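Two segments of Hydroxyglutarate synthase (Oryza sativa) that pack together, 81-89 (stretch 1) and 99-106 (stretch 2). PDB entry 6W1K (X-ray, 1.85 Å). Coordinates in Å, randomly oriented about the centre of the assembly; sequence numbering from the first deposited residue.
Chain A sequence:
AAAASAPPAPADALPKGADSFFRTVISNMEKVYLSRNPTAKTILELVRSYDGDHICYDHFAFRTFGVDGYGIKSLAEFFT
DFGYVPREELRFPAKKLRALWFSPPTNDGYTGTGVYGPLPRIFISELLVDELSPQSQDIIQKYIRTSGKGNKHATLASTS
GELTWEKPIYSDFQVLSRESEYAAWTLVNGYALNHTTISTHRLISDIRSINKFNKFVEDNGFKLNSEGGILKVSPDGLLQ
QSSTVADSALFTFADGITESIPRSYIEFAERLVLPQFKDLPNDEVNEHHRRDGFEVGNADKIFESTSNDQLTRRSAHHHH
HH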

# COMPACT_ATOMS: atom_id res chain seq x y z
N ASP A 81 18.09 0.38 -2.18
CA ASP A 81 19.26 0.13 -1.34
C ASP A 81 19.19 -1.24 -0.64
O ASP A 81 20.22 -1.86 -0.36
N PHE A 82 18.00 -1.73 -0.37
CA PHE A 82 17.79 -3.05 0.22
C PHE A 82 17.26 -4.06 -0.80
O PHE A 82 16.47 -4.95 -0.47
N GLY A 83 17.79 -4.00 -2.02
CA GLY A 83 17.69 -5.09 -2.97
C GLY A 83 16.37 -5.19 -3.73
O GLY A 83 16.19 -6.13 -4.51
N TYR A 84 15.47 -4.24 -3.55
CA TYR A 84 14.25 -4.23 -4.35
C TYR A 84 14.55 -3.77 -5.78
O TYR A 84 15.51 -3.04 -6.06
N VAL A 85 13.71 -4.25 -6.69
CA VAL A 85 13.90 -4.10 -8.13
C VAL A 85 12.68 -3.37 -8.67
O VAL A 85 11.56 -3.85 -8.49
N PRO A 86 12.85 -2.25 -9.37
CA PRO A 86 11.68 -1.59 -9.97
C PRO A 86 11.07 -2.41 -11.09
O PRO A 86 11.75 -3.04 -11.91
N ARG A 87 9.75 -2.41 -11.12
CA ARG A 87 9.01 -3.17 -12.12
C ARG A 87 8.16 -2.22 -12.97
O ARG A 87 8.68 -1.25 -13.51
N GLU A 88 6.87 -2.51 -13.12
CA GLU A 88 6.02 -1.82 -14.09
C GLU A 88 5.53 -0.47 -13.56
O GLU A 88 5.30 -0.28 -12.36
N GLU A 89 5.40 0.49 -14.48
CA GLU A 89 4.76 1.76 -14.19
C GLU A 89 3.29 1.71 -14.57
O GLU A 89 2.94 1.31 -15.69
N ALA A 99 2.34 5.47 -10.72
CA ALA A 99 2.79 4.55 -9.70
C ALA A 99 3.84 3.62 -10.29
O ALA A 99 3.86 3.37 -11.48
N LEU A 100 4.72 3.12 -9.42
CA LEU A 100 5.70 2.09 -9.76
C LEU A 100 5.65 1.06 -8.66
O LEU A 100 5.49 1.41 -7.49
N TRP A 101 5.81 -0.20 -9.01
CA TRP A 101 5.94 -1.21 -7.97
C TRP A 101 7.32 -1.85 -8.04
O TRP A 101 8.04 -1.73 -9.04
N PHE A 102 7.69 -2.46 -6.93
CA PHE A 102 9.05 -2.96 -6.67
C PHE A 102 8.92 -4.38 -6.11
O PHE A 102 8.12 -4.62 -5.20
N SER A 103 9.71 -5.31 -6.67
CA SER A 103 9.71 -6.68 -6.19
C SER A 103 10.91 -6.88 -5.27
O SER A 103 11.99 -6.34 -5.52
N PRO A 104 10.76 -7.71 -4.25
CA PRO A 104 11.79 -7.78 -3.20
C PRO A 104 13.00 -8.58 -3.62
O PRO A 104 12.95 -9.37 -4.56
N PRO A 105 14.12 -8.43 -2.92
CA PRO A 105 15.24 -9.36 -3.11
C PRO A 105 14.80 -10.78 -2.75
O PRO A 105 13.83 -10.98 -2.02
N THR A 106 15.54 -11.77 -3.26
CA THR A 106 15.30 -13.16 -2.87
C THR A 106 15.50 -13.27 -1.36
O THR A 106 16.46 -12.72 -0.82

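Antiparallel strands are joined by their backbones, while their side chains pack against one another on the two faces of the sheet, as residues 81-89 and 99-106 illustrate. Phe82 (chi1 m) leaves CA sideways and its ring does not reach stretch 2, so only the backbone makes contact, with Phe82 O 3.4 Å from Pro105 CG. Gly83 follows with a positive phi that favours glycine; a CB here would point toward stretch 2 and clash with Pro105 CB. Tyr84, chi1 m, lays one ring face against two prolines: Pro104 CA and Pro105 CD lie 3.6 and 4.0 Å from the centroid of the Tyr84 ring, both as CH-pi contacts, while Tyr84 CD2 meets Phe102 CB at 3.9 Å. Its hydroxyl is satisfied elsewhere in the structure. Val85 (t) shares a sheet face with Ser103, its CB 3.7 Å from Ser103 OG. On the other face Pro86 CB packs 3.8 Å from Phe102 CE2; Phe102 is m. Arg87, m at chi1 through chi3, points toward stretch 2. Its CB sits 3.6 Å from the centroid of the five-membered ring of Trp101 (chi1 p), and its NH1 donates to Ser103 OG at 3.2 Å, so one side chain serves both apolar and polar partners. At the bulge, Glu88 CG approaches Trp101 NE1 to 3.6 Å, and Leu100 (t, p) brings CD1 within 4.1 Å of Glu89 CB, Glu89 being extended (t, t).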

# COMPACT_ATOMS: atom_id res chain seq x y z
CB ASP A 81 19.39 1.22 -0.26
CG ASP A 81 19.92 2.56 -0.79
OD1 ASP A 81 20.41 2.66 -1.94
OD2 ASP A 81 19.82 3.54 -0.01
CB PHE A 82 16.90 -2.90 1.46
CG PHE A 82 17.65 -2.23 2.59
CD1 PHE A 82 18.58 -2.95 3.36
CD2 PHE A 82 17.51 -0.87 2.83
CE1 PHE A 82 19.35 -2.34 4.35
CE2 PHE A 82 18.26 -0.25 3.83
CZ PHE A 82 19.18 -0.98 4.59
CB TYR A 84 13.19 -3.33 -3.75
CG TYR A 84 12.42 -3.97 -2.62
CD1 TYR A 84 13.02 -4.19 -1.40
CD2 TYR A 84 11.09 -4.38 -2.80
CE1 TYR A 84 12.32 -4.78 -0.37
CE2 TYR A 84 10.39 -4.97 -1.79
CZ TYR A 84 11.01 -5.15 -0.56
OH TYR A 84 10.32 -5.76 0.47
CB VAL A 85 14.05 -5.47 -8.82
CG1 VAL A 85 14.22 -5.39 -10.34
CG2 VAL A 85 15.26 -6.24 -8.23
CB PRO A 86 12.25 -0.25 -10.48
CG PRO A 86 13.68 -0.50 -10.69
CD PRO A 86 14.10 -1.51 -9.63
CB ARG A 87 8.20 -4.25 -11.41
CG ARG A 87 9.11 -5.17 -10.54
CD ARG A 87 10.00 -6.14 -11.42
NE ARG A 87 9.13 -7.09 -12.10
CZ ARG A 87 8.80 -8.30 -11.65
NH1 ARG A 87 9.31 -8.76 -10.52
NH2 ARG A 87 7.96 -9.06 -12.33
CB GLU A 88 4.82 -2.68 -14.47
CG GLU A 88 5.15 -4.19 -14.64
CD GLU A 88 6.35 -4.45 -15.54
OE1 GLU A 88 6.45 -3.77 -16.59
OE2 GLU A 88 7.18 -5.34 -15.20
CB GLU A 89 5.46 2.88 -14.97
CG GLU A 89 4.89 4.25 -14.73
CD GLU A 89 5.55 5.31 -15.59
OE1 GLU A 89 6.74 5.63 -15.32
OE2 GLU A 89 4.90 5.80 -16.54
CB ALA A 99 1.64 3.71 -9.12
CB LEU A 100 7.08 2.69 -9.83
CG LEU A 100 8.24 2.01 -10.54
CD1 LEU A 100 7.93 1.73 -11.97
CD2 LEU A 100 9.45 2.97 -10.42
CB TRP A 101 4.82 -2.23 -8.06
CG TRP A 101 4.88 -3.25 -9.13
CD1 TRP A 101 4.44 -3.14 -10.43
CD2 TRP A 101 5.34 -4.60 -8.99
NE1 TRP A 101 4.59 -4.34 -11.09
CE2 TRP A 101 5.16 -5.25 -10.23
CE3 TRP A 101 5.88 -5.32 -7.91
CZ2 TRP A 101 5.51 -6.59 -10.44
CZ3 TRP A 101 6.21 -6.68 -8.12
CH2 TRP A 101 6.02 -7.29 -9.37
CB PHE A 102 9.80 -2.06 -5.68
CG PHE A 102 9.93 -0.63 -6.13
CD1 PHE A 102 8.85 0.22 -6.06
CD2 PHE A 102 11.12 -0.16 -6.64
CE1 PHE A 102 8.99 1.52 -6.52
CE2 PHE A 102 11.27 1.12 -7.10
CZ PHE A 102 10.21 1.98 -7.04
CB SER A 103 9.81 -7.69 -7.35
OG SER A 103 10.88 -7.34 -8.16
CB PRO A 104 11.06 -8.45 -2.01
CG PRO A 104 9.93 -9.19 -2.62
CD PRO A 104 9.55 -8.50 -3.93
CB PRO A 105 16.30 -8.84 -2.14
CG PRO A 105 15.50 -8.21 -1.01
CD PRO A 105 14.26 -7.61 -1.70
CB THR A 106 16.22 -14.11 -3.61
OG1 THR A 106 15.97 -13.99 -5.02
CG2 THR A 106 16.02 -15.58 -3.15